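Local structure of fructosamine deglycase FrlB (Bacillus subtilis, 3EUA) at residues G206-Y211 against I247-L252; K272-D277 against R304-E309; R49-I54 against G147-L152; K23-V28 against G101-A106; M40-Y45 against T136-L141. The protein catalyses the conversion of a range of fructosamine 6-phosphates to glucose 6-phosphate and a free amino acid. All coordinates share one frame; numbering follows the deposited sequence.

Interaction 1: G206-Y211 against I247-L252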
# COMPACT_ATOMS: atom_id res chain seq x y z
N GLY A 206 3.10 5.12 6.84
CA GLY A 206 4.05 5.78 5.91
C GLY A 206 5.40 6.07 6.56
O GLY A 206 6.41 6.05 5.86
N VAL A 207 5.43 6.30 7.88
CA VAL A 207 6.67 6.54 8.63
C VAL A 207 7.55 5.29 8.60
O VAL A 207 8.77 5.38 8.37
CB VAL A 207 6.39 7.01 10.11
CG1 VAL A 207 7.66 7.19 10.91
CG2 VAL A 207 5.61 8.29 10.07
N ALA A 208 6.92 4.12 8.83
CA ALA A 208 7.58 2.84 8.76
C ALA A 208 8.05 2.59 7.32
O ALA A 208 9.21 2.19 7.07
CB ALA A 208 6.61 1.74 9.16
N TYR A 209 7.17 2.81 6.37
CA TYR A 209 7.51 2.59 4.95
C TYR A 209 8.72 3.42 4.56
O TYR A 209 9.69 2.91 3.95
CB TYR A 209 6.28 2.87 4.08
CG TYR A 209 6.53 2.80 2.57
CD1 TYR A 209 6.76 1.57 1.93
CD2 TYR A 209 6.48 3.93 1.80
CE1 TYR A 209 6.96 1.51 0.57
CE2 TYR A 209 6.70 3.87 0.41
CZ TYR A 209 6.93 2.66 -0.19
OH TYR A 209 7.17 2.61 -1.57
N SER A 210 8.70 4.71 4.90
CA SER A 210 9.81 5.60 4.56
C SER A 210 11.09 5.12 5.23
O SER A 210 12.16 5.09 4.65
CB SER A 210 9.50 7.02 5.03
OG SER A 210 10.45 7.90 4.45
N TYR A 211 10.99 4.72 6.49
CA TYR A 211 12.23 4.27 7.17
C TYR A 211 12.79 3.08 6.45
O TYR A 211 14.01 2.94 6.31
CB TYR A 211 12.00 3.90 8.62
CG TYR A 211 13.23 4.07 9.47
CD1 TYR A 211 13.64 5.31 9.86
CD2 TYR A 211 13.96 2.99 9.89
CE1 TYR A 211 14.76 5.50 10.62
CE2 TYR A 211 15.10 3.17 10.70
CZ TYR A 211 15.47 4.44 11.06
OH TYR A 211 16.58 4.65 11.82
N ILE A 247 11.61 -2.89 14.14
CA ILE A 247 11.38 -1.56 14.65
C ILE A 247 9.86 -1.47 14.64
O ILE A 247 9.24 -1.59 13.58
CB ILE A 247 11.92 -0.42 13.78
CG1 ILE A 247 13.45 -0.40 13.74
CG2 ILE A 247 11.37 0.95 14.27
CD1 ILE A 247 13.95 0.54 12.65
N ILE A 248 9.28 -1.23 15.80
CA ILE A 248 7.84 -1.18 15.97
C ILE A 248 7.36 0.17 16.45
O ILE A 248 7.85 0.70 17.45
CB ILE A 248 7.43 -2.25 16.97
CG1 ILE A 248 7.74 -3.62 16.36
CG2 ILE A 248 5.95 -2.07 17.40
CD1 ILE A 248 7.39 -4.84 17.23
N LEU A 249 6.42 0.75 15.71
CA LEU A 249 5.90 2.06 16.05
C LEU A 249 4.49 1.99 16.59
O LEU A 249 3.65 1.31 16.05
CB LEU A 249 5.86 2.96 14.82
CG LEU A 249 7.16 3.09 14.04
CD1 LEU A 249 6.90 3.94 12.79
CD2 LEU A 249 8.31 3.60 14.91
N LEU A 250 4.26 2.69 17.68
CA LEU A 250 2.94 2.74 18.27
C LEU A 250 2.54 4.20 18.27
O LEU A 250 3.24 5.04 18.86
CB LEU A 250 2.88 2.13 19.66
CG LEU A 250 3.17 0.63 19.73
CD1 LEU A 250 4.68 0.42 20.01
CD2 LEU A 250 2.30 0.04 20.79
N GLY A 251 1.44 4.51 17.59
CA GLY A 251 0.96 5.88 17.48
C GLY A 251 -0.16 6.17 18.44
O GLY A 251 -0.36 5.44 19.41
N LEU A 252 -0.89 7.22 18.15
CA LEU A 252 -1.99 7.67 19.00
C LEU A 252 -3.32 7.74 18.23
O LEU A 252 -4.31 8.37 18.67
CB LEU A 252 -1.66 9.06 19.58
CG LEU A 252 -0.42 9.19 20.48
CD1 LEU A 252 -0.12 10.63 20.81
CD2 LEU A 252 -0.58 8.35 21.76
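Leu249 reaches out from its strand to overlap Val207 on the facing helix, its CD1 methyl 3.8 Å from Val207 CG1 and the two side chains crossing at about a right angle. That methyl also comes to 4.0 Å from the backbone N of Ala208 and 4.3 Å from Ala208 CB, so one branch of the leucine serves two successive helix residues. Val207 offers CG1 because this branch stands opposite its own backbone N (chi1 177°), beside the carbonyl carbon. One turn further along the helix, Tyr211 receives Ile247: Ile247 CD1 lies 3.5 Å from Tyr211 CE2 and 3.7 Å from Tyr211 CD2, again with the side chains nearly perpendicular. The pairing illustrates how a layered alpha/beta domain of the SIS family is built. Strand 246-250 belongs to the parallel sheet of the second SIS domain, and helix 206-211 runs almost antiparallel to it, at 157° with the axes 9.6 Å apart. Ile247 and Leu249 point to this helix, whereas Ile248 and Leu250 meet helix 256-269 across the other face of the sheet. No hydrogen bond crosses between the segments, and all five touching residues are buried. Helix 288-313 covers Val207 and Tyr211 from another direction, and the hydroxyl of Tyr211 makes a weak hydrogen bond to Leu303 O there.

Interaction 2: K272-D277 against R304-E309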
# COMPACT_ATOMS: atom_id res chain seq x y z
N LYS A 272 15.07 -8.88 19.40
CA LYS A 272 15.74 -7.67 18.91
C LYS A 272 14.70 -6.65 18.46
O LYS A 272 14.56 -6.37 17.26
CB LYS A 272 16.70 -7.98 17.77
CG LYS A 272 17.93 -8.91 18.10
CD LYS A 272 18.59 -9.35 16.77
CE LYS A 272 19.81 -10.24 16.86
NZ LYS A 272 20.31 -10.63 15.47
N LEU A 273 13.98 -6.10 19.42
CA LEU A 273 12.89 -5.15 19.15
C LEU A 273 13.28 -3.72 19.50
O LEU A 273 13.89 -3.49 20.54
CB LEU A 273 11.65 -5.49 19.99
CG LEU A 273 11.08 -6.89 19.87
CD1 LEU A 273 9.80 -6.97 20.65
CD2 LEU A 273 10.82 -7.26 18.41
N THR A 274 12.97 -2.78 18.61
CA THR A 274 13.26 -1.37 18.85
C THR A 274 11.90 -0.76 18.80
O THR A 274 11.32 -0.63 17.71
CB THR A 274 14.19 -0.78 17.79
OG1 THR A 274 15.48 -1.41 17.90
CG2 THR A 274 14.38 0.67 18.03
N VAL A 275 11.39 -0.37 19.96
CA VAL A 275 10.03 0.13 20.05
C VAL A 275 9.94 1.64 20.27
O VAL A 275 10.56 2.17 21.18
CB VAL A 275 9.27 -0.56 21.24
CG1 VAL A 275 7.82 -0.12 21.31
CG2 VAL A 275 9.38 -2.10 21.14
N LEU A 276 9.20 2.32 19.42
CA LEU A 276 8.99 3.77 19.57
C LEU A 276 7.52 3.95 19.82
O LEU A 276 6.70 3.68 18.93
CB LEU A 276 9.38 4.57 18.32
CG LEU A 276 10.86 4.78 18.08
CD1 LEU A 276 11.52 3.48 17.65
CD2 LEU A 276 10.99 5.88 17.02
N ASP A 277 7.18 4.35 21.04
CA ASP A 277 5.78 4.52 21.42
C ASP A 277 5.49 5.99 21.65
O ASP A 277 6.03 6.60 22.59
CB ASP A 277 5.47 3.69 22.68
CG ASP A 277 3.98 3.73 23.10
OD1 ASP A 277 3.17 4.52 22.57
OD2 ASP A 277 3.62 2.94 24.00
N ARG A 304 14.65 9.78 12.68
CA ARG A 304 15.77 10.42 12.01
C ARG A 304 17.00 10.43 12.91
O ARG A 304 18.09 10.31 12.41
CB ARG A 304 15.46 11.84 11.58
CG ARG A 304 16.53 12.46 10.65
CD ARG A 304 16.28 11.99 9.27
NE ARG A 304 17.30 12.39 8.30
CZ ARG A 304 17.15 12.25 6.98
NH1 ARG A 304 18.13 12.64 6.16
NH2 ARG A 304 16.02 11.77 6.45
N SER A 305 16.84 10.60 14.22
CA SER A 305 17.99 10.61 15.12
C SER A 305 18.60 9.21 15.21
O SER A 305 19.81 9.06 15.34
CB SER A 305 17.59 11.17 16.49
OG SER A 305 16.69 10.32 17.16
N TYR A 306 17.74 8.18 15.10
CA TYR A 306 18.19 6.80 15.10
C TYR A 306 19.02 6.56 13.84
O TYR A 306 20.07 5.93 13.91
CB TYR A 306 17.02 5.81 15.17
CG TYR A 306 16.39 5.57 16.55
CD1 TYR A 306 15.94 6.62 17.34
CD2 TYR A 306 16.19 4.27 17.01
CE1 TYR A 306 15.35 6.39 18.58
CE2 TYR A 306 15.59 4.02 18.24
CZ TYR A 306 15.17 5.08 19.02
OH TYR A 306 14.57 4.82 20.25
N ALA A 307 18.54 7.08 12.71
CA ALA A 307 19.23 6.96 11.42
C ALA A 307 20.62 7.60 11.45
O ALA A 307 21.58 7.01 10.97
CB ALA A 307 18.38 7.59 10.30
N ASP A 308 20.71 8.79 12.04
CA ASP A 308 21.97 9.53 12.17
C ASP A 308 23.01 8.74 12.94
O ASP A 308 24.16 8.67 12.50
CB ASP A 308 21.75 10.90 12.84
CG ASP A 308 21.04 11.91 11.93
OD1 ASP A 308 21.07 11.79 10.67
OD2 ASP A 308 20.48 12.89 12.48
N GLU A 309 22.60 8.15 14.07
CA GLU A 309 23.48 7.31 14.88
C GLU A 309 23.93 6.03 14.15
O GLU A 309 25.10 5.61 14.25
CB GLU A 309 22.79 6.90 16.20
CG GLU A 309 22.47 8.02 17.16
CD GLU A 309 23.70 8.74 17.72
OE1 GLU A 309 24.82 8.16 17.77
OE2 GLU A 309 23.55 9.90 18.14
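Tyr306 and Thr274 lie alongside each other and run head to tail, the tyrosine extending from its helix toward the sheet and the threonine from its strand toward the helix. The threonine methyl CG2 meets the edge of the ring, near its plane, at 3.6 Å from Tyr306 CE2, with Tyr306 CD2 the next nearest at 4.2 Å. Thr274 can present carbon here because CG2, and not OG1, lies trans to its backbone N (chi1 -66°, measured to OG1). Leu276, two residues on and on the same side of the strand, also runs counter to the tyrosine and brings CD1 to 4.1 Å from Tyr306 CE2. A single ring carbon thus collects both strand side chains, and no hydrogen bond spans the segments. The ring's polar end is provided for separately, since Tyr306 OH makes a weak hydrogen bond with Glu179 OE1. In the second SIS domain this is a helix-on-sheet contact: strand 273-277 is an outermost strand of the parallel sheet within the chain, hydrogen-bonded to strand 246-250. Helix 288-313 brings Tyr306 up between helix 205-220, where it touches Tyr211, and helix 158-190, where its ring meets that of Phe186 with the planes at about 45°.

Interaction 3: R49-I54 against G147-L152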
# COMPACT_ATOMS: atom_id res chain seq x y z
N ARG A 49 -10.83 9.68 7.83
CA ARG A 49 -11.55 9.94 9.09
C ARG A 49 -12.38 11.23 9.11
O ARG A 49 -13.33 11.35 9.89
CB ARG A 49 -10.52 10.02 10.22
CG ARG A 49 -9.92 8.70 10.61
CD ARG A 49 -10.67 8.03 11.75
NE ARG A 49 -12.11 7.89 11.52
CZ ARG A 49 -13.09 8.55 12.13
NH1 ARG A 49 -12.87 9.45 13.08
NH2 ARG A 49 -14.34 8.27 11.80
N GLU A 50 -12.02 12.20 8.25
CA GLU A 50 -12.67 13.51 8.26
C GLU A 50 -13.55 13.92 7.09
O GLU A 50 -14.50 14.69 7.30
CB GLU A 50 -11.58 14.58 8.34
CG GLU A 50 -10.73 14.50 9.60
CD GLU A 50 -11.53 14.83 10.85
OE1 GLU A 50 -12.47 15.64 10.80
OE2 GLU A 50 -11.17 14.27 11.91
N SER A 51 -13.23 13.46 5.89
CA SER A 51 -13.96 13.91 4.71
C SER A 51 -15.22 13.12 4.45
O SER A 51 -15.17 11.93 4.19
CB SER A 51 -13.08 13.90 3.46
OG SER A 51 -13.85 14.35 2.35
N LYS A 52 -16.34 13.82 4.46
CA LYS A 52 -17.61 13.21 4.21
C LYS A 52 -17.93 13.23 2.71
O LYS A 52 -18.63 12.35 2.23
CB LYS A 52 -18.70 13.95 5.01
N SER A 53 -17.34 14.16 1.96
CA SER A 53 -17.68 14.33 0.55
C SER A 53 -16.56 14.23 -0.48
O SER A 53 -16.83 14.39 -1.68
CB SER A 53 -18.28 15.73 0.40
OG SER A 53 -17.27 16.72 0.66
N ILE A 54 -15.32 14.00 -0.06
CA ILE A 54 -14.21 13.97 -1.00
C ILE A 54 -13.50 12.62 -0.96
O ILE A 54 -13.07 12.17 0.08
CB ILE A 54 -13.19 15.10 -0.71
CG1 ILE A 54 -13.88 16.48 -0.78
CG2 ILE A 54 -12.03 14.98 -1.70
CD1 ILE A 54 -13.14 17.64 -0.11
N GLY A 147 -6.72 22.67 5.81
CA GLY A 147 -7.26 23.88 5.21
C GLY A 147 -8.31 23.54 4.16
O GLY A 147 -9.33 24.17 4.12
N THR A 148 -8.00 22.56 3.30
CA THR A 148 -8.90 22.10 2.23
C THR A 148 -10.22 21.59 2.82
O THR A 148 -11.29 21.96 2.35
CB THR A 148 -8.18 21.06 1.36
OG1 THR A 148 -7.08 21.70 0.67
CG2 THR A 148 -9.14 20.43 0.33
N LEU A 149 -10.12 20.79 3.88
CA LEU A 149 -11.30 20.26 4.56
C LEU A 149 -12.10 21.39 5.23
O LEU A 149 -13.32 21.35 5.26
CB LEU A 149 -10.90 19.21 5.60
CG LEU A 149 -10.44 17.85 5.08
CD1 LEU A 149 -9.83 16.96 6.19
CD2 LEU A 149 -11.58 17.15 4.39
N GLN A 150 -11.42 22.39 5.79
CA GLN A 150 -12.14 23.52 6.41
C GLN A 150 -12.87 24.35 5.33
O GLN A 150 -14.08 24.65 5.47
CB GLN A 150 -11.18 24.36 7.24
CG GLN A 150 -11.87 25.41 8.16
CD GLN A 150 -12.42 26.59 7.41
OE1 GLN A 150 -11.81 27.08 6.46
NE2 GLN A 150 -13.55 27.08 7.86
N VAL A 151 -12.17 24.68 4.24
CA VAL A 151 -12.75 25.49 3.15
C VAL A 151 -13.89 24.79 2.40
O VAL A 151 -14.94 25.40 2.17
CB VAL A 151 -11.65 25.95 2.14
CG1 VAL A 151 -12.27 26.54 0.86
CG2 VAL A 151 -10.69 26.96 2.80
N LEU A 152 -13.71 23.52 2.08
CA LEU A 152 -14.71 22.79 1.29
C LEU A 152 -15.82 22.12 2.08
O LEU A 152 -16.92 21.99 1.58
CB LEU A 152 -14.00 21.75 0.40
CG LEU A 152 -13.04 22.32 -0.66
CD1 LEU A 152 -12.31 21.23 -1.38
CD2 LEU A 152 -13.79 23.25 -1.66
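Leu149 splits its two methyls between Glu50 and Ser51, with CD1 3.7 Å from Glu50 CB and CD2 3.7 Å from Ser51 CB. The second apolar touch joins terminal methyls, Ile54 CD1 to Leu152 CD1 at 3.9 Å, their side chains set crosswise. Together they lay the end of helix 41-50 and the turn after it against helix 137-153 in the first SIS domain. The polar bonds hold the turn. Ile54 N donates to Ser51 OG (2.8 Å, N-H...O angle 140°), an ST motif set just after the helix, and Ser51 OG is also hydrogen-bonded to Glu153 OE2. An alanine at Ser51 would keep CB against Leu149, but Ile54 N and Glu153 OE2 would probably each lose a mate and the turn would be less firmly fixed. The carboxylate of Glu50 is led away from Leu149 by the bend at chi2 (-67°), to a salt bridge with Lys157 and hydrogen bonds with Asn155 and Tyr293. Gln71 of the second subunit bonds Ser51 O. The chemistry is therefore divided: carbon alone links the two segments, while hydrogen bonds hold the turn and the charge of Glu50 is paired away from it.

Interaction 4: K23-V28 against G101-A106; sequences KTIDHV and GALTIA
Lys23 NZ rests against both methyls of Leu103, 3.6 Å from CD1 and 3.9 Å from CD2; these carbons offer no acceptor, so the approach is one of van der Waals contact. The lysine arrives there with its chain extended beyond CG, roughly perpendicular to Leu103, and its CD follows at 4.2 Å from Leu103 CD2. Leu103 turns its branches to meet it by holding CG trans to the backbone N (chi1 175°). A purely apolar touch completes the contact, Ile25 CD1 to Leu103 CD2 at 4.3 Å. One methyl of the leucine is therefore shared between a lysine chain and an isoleucine. The surroundings are shared: Ile25 and Leu103 both pack on Leu77 of strand 76-82 and on Leu20 of helix 11-20, while Tyr121 touches both Lys23 and Leu103. Two residues before the leucine, Gly101 follows the end of a helix in a Schellman motif with positive phi (88°), a conformation in which a CB would press on the preceding carbonyl oxygen. The chain then turns into strand 103-108. Strands 27-32 and 103-108 are not neighbours, for strand 76-82 runs between them, so the segments meet through side chains over one face of the sheet, beneath helix 11-20. This is the layered arrangement of the SIS domain, a parallel five-stranded sheet of order 2-1-3-4-5 with helices packed on it.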
# COMPACT_ATOMS: atom_id res chain seq x y z
N LYS A 23 -15.14 26.36 -4.91
CA LYS A 23 -14.84 25.42 -5.97
C LYS A 23 -15.47 24.08 -5.65
O LYS A 23 -15.73 23.75 -4.49
CB LYS A 23 -13.34 25.25 -6.19
CG LYS A 23 -12.64 26.43 -6.85
CD LYS A 23 -11.17 26.11 -7.01
CE LYS A 23 -10.38 27.22 -7.70
NZ LYS A 23 -8.90 27.09 -7.39
N THR A 24 -15.73 23.31 -6.69
CA THR A 24 -16.33 22.01 -6.48
C THR A 24 -15.25 20.99 -6.72
O THR A 24 -14.80 20.81 -7.83
CB THR A 24 -17.48 21.77 -7.43
OG1 THR A 24 -16.95 21.59 -8.75
CG2 THR A 24 -18.47 22.97 -7.38
N ILE A 25 -14.87 20.32 -5.65
CA ILE A 25 -13.84 19.29 -5.68
C ILE A 25 -14.47 18.04 -5.09
O ILE A 25 -15.01 18.09 -3.98
CB ILE A 25 -12.62 19.62 -4.79
CG1 ILE A 25 -11.91 20.92 -5.21
CG2 ILE A 25 -11.65 18.49 -4.82
CD1 ILE A 25 -11.44 20.94 -6.68
N ASP A 26 -14.40 16.92 -5.79
CA ASP A 26 -14.95 15.68 -5.25
C ASP A 26 -13.91 14.58 -5.06
O ASP A 26 -14.26 13.49 -4.62
CB ASP A 26 -16.11 15.17 -6.13
CG ASP A 26 -15.70 14.74 -7.54
OD1 ASP A 26 -14.52 14.55 -7.85
OD2 ASP A 26 -16.62 14.56 -8.37
N HIS A 27 -12.65 14.86 -5.39
CA HIS A 27 -11.60 13.84 -5.33
C HIS A 27 -10.26 14.49 -5.05
O HIS A 27 -9.92 15.46 -5.70
CB HIS A 27 -11.52 13.12 -6.71
CG HIS A 27 -11.03 11.69 -6.68
ND1 HIS A 27 -11.72 10.66 -7.30
CD2 HIS A 27 -9.94 11.11 -6.11
CE1 HIS A 27 -11.06 9.53 -7.13
NE2 HIS A 27 -9.98 9.77 -6.41
N VAL A 28 -9.51 13.94 -4.09
CA VAL A 28 -8.15 14.39 -3.82
C VAL A 28 -7.18 13.24 -4.22
O VAL A 28 -7.46 12.08 -3.93
CB VAL A 28 -7.92 14.76 -2.34
CG1 VAL A 28 -6.49 15.20 -2.17
CG2 VAL A 28 -8.83 15.90 -1.93
N GLY A 101 -7.51 19.08 -16.45
CA GLY A 101 -8.37 20.08 -15.80
C GLY A 101 -8.34 20.05 -14.28
O GLY A 101 -9.06 20.79 -13.62
N ALA A 102 -7.48 19.23 -13.69
CA ALA A 102 -7.40 19.16 -12.24
C ALA A 102 -6.70 20.40 -11.65
O ALA A 102 -5.89 21.06 -12.32
CB ALA A 102 -6.68 17.89 -11.79
N LEU A 103 -7.07 20.70 -10.41
CA LEU A 103 -6.45 21.76 -9.63
C LEU A 103 -5.20 21.11 -9.05
O LEU A 103 -5.29 20.04 -8.44
CB LEU A 103 -7.38 22.22 -8.51
CG LEU A 103 -6.87 23.26 -7.51
CD1 LEU A 103 -6.50 24.55 -8.20
CD2 LEU A 103 -7.96 23.47 -6.44
N THR A 104 -4.04 21.72 -9.26
CA THR A 104 -2.78 21.16 -8.80
C THR A 104 -2.03 22.07 -7.86
O THR A 104 -1.90 23.27 -8.10
CB THR A 104 -1.83 20.84 -9.99
OG1 THR A 104 -1.64 21.99 -10.81
CG2 THR A 104 -2.39 19.71 -10.83
N ILE A 105 -1.52 21.47 -6.78
CA ILE A 105 -0.70 22.18 -5.83
C ILE A 105 0.52 21.31 -5.57
O ILE A 105 0.38 20.14 -5.24
CB ILE A 105 -1.46 22.50 -4.54
CG1 ILE A 105 -0.51 23.25 -3.59
CG2 ILE A 105 -2.01 21.20 -3.93
CD1 ILE A 105 -1.17 24.03 -2.46
N ALA A 106 1.71 21.88 -5.73
CA ALA A 106 2.94 21.19 -5.52
C ALA A 106 3.69 21.76 -4.35
O ALA A 106 3.75 22.99 -4.19
CB ALA A 106 3.81 21.29 -6.81

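Interaction 5: M40-Y45 against T136-L141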
# COMPACT_ATOMS: atom_id res chain seq x y z
N MSE A 40 2.70 11.45 2.69
CA MSE A 40 1.27 11.67 2.45
C MSE A 40 0.32 10.64 3.06
O MSE A 40 -0.91 10.84 3.03
CB MSE A 40 1.00 11.75 0.96
CG MSE A 40 1.50 13.06 0.34
SE MSE A 40 1.49 13.05 -1.57
CE MSE A 40 2.52 14.65 -1.75
N TYR A 41 0.87 9.56 3.61
CA TYR A 41 0.04 8.52 4.17
C TYR A 41 -0.84 9.04 5.31
O TYR A 41 -2.02 8.70 5.38
CB TYR A 41 0.86 7.30 4.60
CG TYR A 41 1.33 6.43 3.45
CD1 TYR A 41 2.06 6.95 2.39
CD2 TYR A 41 1.13 5.07 3.47
CE1 TYR A 41 2.51 6.13 1.36
CE2 TYR A 41 1.60 4.25 2.45
CZ TYR A 41 2.28 4.78 1.40
OH TYR A 41 2.74 3.98 0.38
N PRO A 42 -0.28 9.85 6.22
CA PRO A 42 -1.10 10.43 7.29
C PRO A 42 -2.25 11.29 6.75
O PRO A 42 -3.35 11.29 7.28
CB PRO A 42 -0.12 11.30 8.04
CG PRO A 42 1.18 10.78 7.70
CD PRO A 42 1.13 10.22 6.36
N SER A 43 -1.99 12.03 5.66
CA SER A 43 -3.05 12.86 5.06
C SER A 43 -4.18 12.01 4.48
O SER A 43 -5.33 12.47 4.44
CB SER A 43 -2.45 13.78 4.01
OG SER A 43 -1.65 14.77 4.65
N LYS A 44 -3.85 10.82 3.94
CA LYS A 44 -4.88 9.89 3.45
C LYS A 44 -5.70 9.42 4.66
O LYS A 44 -6.95 9.39 4.60
CB LYS A 44 -4.24 8.76 2.62
CG LYS A 44 -5.12 7.56 2.23
CD LYS A 44 -6.44 7.90 1.59
CE LYS A 44 -7.24 6.63 1.24
NZ LYS A 44 -8.66 6.90 0.87
N TYR A 45 -5.04 9.13 5.76
CA TYR A 45 -5.74 8.73 6.97
C TYR A 45 -6.68 9.85 7.45
O TYR A 45 -7.82 9.58 7.77
CB TYR A 45 -4.75 8.37 8.06
CG TYR A 45 -5.38 7.77 9.26
CD1 TYR A 45 -5.55 6.39 9.36
CD2 TYR A 45 -5.77 8.57 10.32
CE1 TYR A 45 -6.12 5.83 10.51
CE2 TYR A 45 -6.31 8.03 11.43
CZ TYR A 45 -6.49 6.66 11.53
OH TYR A 45 -7.06 6.13 12.68
N THR A 136 7.81 22.41 8.06
CA THR A 136 8.44 21.29 7.37
C THR A 136 7.48 20.72 6.33
O THR A 136 6.32 21.11 6.26
CB THR A 136 8.83 20.14 8.35
OG1 THR A 136 7.64 19.63 8.94
CG2 THR A 136 9.87 20.57 9.46
N ASN A 137 7.97 19.79 5.53
CA ASN A 137 7.14 19.15 4.50
C ASN A 137 5.84 18.57 5.13
O ASN A 137 4.73 18.81 4.67
CB ASN A 137 7.92 18.12 3.66
CG ASN A 137 8.60 17.02 4.49
OD1 ASN A 137 8.55 17.01 5.72
ND2 ASN A 137 9.23 16.05 3.79
N TYR A 138 5.97 17.84 6.24
CA TYR A 138 4.77 17.34 6.91
C TYR A 138 3.85 18.48 7.40
O TYR A 138 2.59 18.35 7.37
CB TYR A 138 5.14 16.49 8.10
CG TYR A 138 5.53 15.04 7.82
CD1 TYR A 138 4.55 14.08 7.65
CD2 TYR A 138 6.86 14.63 7.85
CE1 TYR A 138 4.85 12.75 7.45
CE2 TYR A 138 7.19 13.27 7.66
CZ TYR A 138 6.18 12.34 7.44
OH TYR A 138 6.48 11.01 7.25
N GLY A 139 4.46 19.58 7.87
CA GLY A 139 3.70 20.73 8.38
C GLY A 139 2.88 21.39 7.31
O GLY A 139 1.68 21.60 7.48
N VAL A 140 3.54 21.72 6.21
CA VAL A 140 2.91 22.40 5.08
C VAL A 140 1.83 21.53 4.47
O VAL A 140 0.79 22.02 4.09
CB VAL A 140 3.98 22.82 4.01
CG1 VAL A 140 3.35 23.19 2.67
CG2 VAL A 140 4.88 23.98 4.55
N LEU A 141 2.08 20.23 4.40
CA LEU A 141 1.10 19.29 3.85
C LEU A 141 -0.18 19.33 4.68
O LEU A 141 -1.29 19.38 4.13
CB LEU A 141 1.67 17.88 3.80
CG LEU A 141 0.74 16.75 3.31
CD1 LEU A 141 -0.05 17.19 2.10
CD2 LEU A 141 1.59 15.49 3.01
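The two backbones come nearest at Ser43 and Leu141, whose CA atoms are 7.7 Å apart, where helix 41-50 faces the first turns of helix 137-153. Both helices belong to the first SIS domain, and the former links strands 27-32 and 55-60 in a beta-alpha-beta crossover of its parallel sheet. Leu141 carries most of the contact. With CG trans to the backbone N (chi1 177°), it extends to the facing helix and sets CG 3.4 Å from Ser43 OG. Its CD2 branch lies 3.6 Å from CG of Met40, a selenomethionine in this crystal, whose side chain runs athwart the leucine. Replaced by an alanine, Leu141 would lose CG and both methyls, which would probably open a gap beside Met40 CG and Ser43. A second, looser touch joins Pro42 and Tyr138: Pro42 CG comes at the ring's edge, near its plane, 4.2 Å from Tyr138 CE1. Tyr138 also touches Leu297 and Asn300 of helix 288-313, which carries this corner of the contact to the second SIS domain, and beneath the other helix Phe30 of strand 27-32 meets Met40 and Ser43. The start of helix 137-153 is capped by Thr136, whose OG1 accepts a weak bond from Gly139 N (3.4 Å, 154°). Beside it, Asn137 OD1 takes the N-H of Tyr138 at 2.8 Å, the donor nitrogen standing 38° out of the amide's carbonyl plane.

The five contacts divide between the two SIS domains. Interactions 3, 4 and 5 lie in the first, and their segments alternate along the chain; interactions 3 and 5 use successive parts of the same two helices, centres 14 Å apart, while interaction 3 leans on interaction 4 through Ile54 CG2, 3.3 Å from Val28 CG2. Interactions 1 and 2 lie in the second, centres 10 Å apart, joined by probable backbone hydrogen bonds such as Ile248 N to Thr274 O at 2.9 Å. Interactions 1 and 5 meet across the domains, Gly206 CA lying 3.7 Å from Tyr41 CG. The far ends, interactions 2 and 4, have centres 37 Å apart.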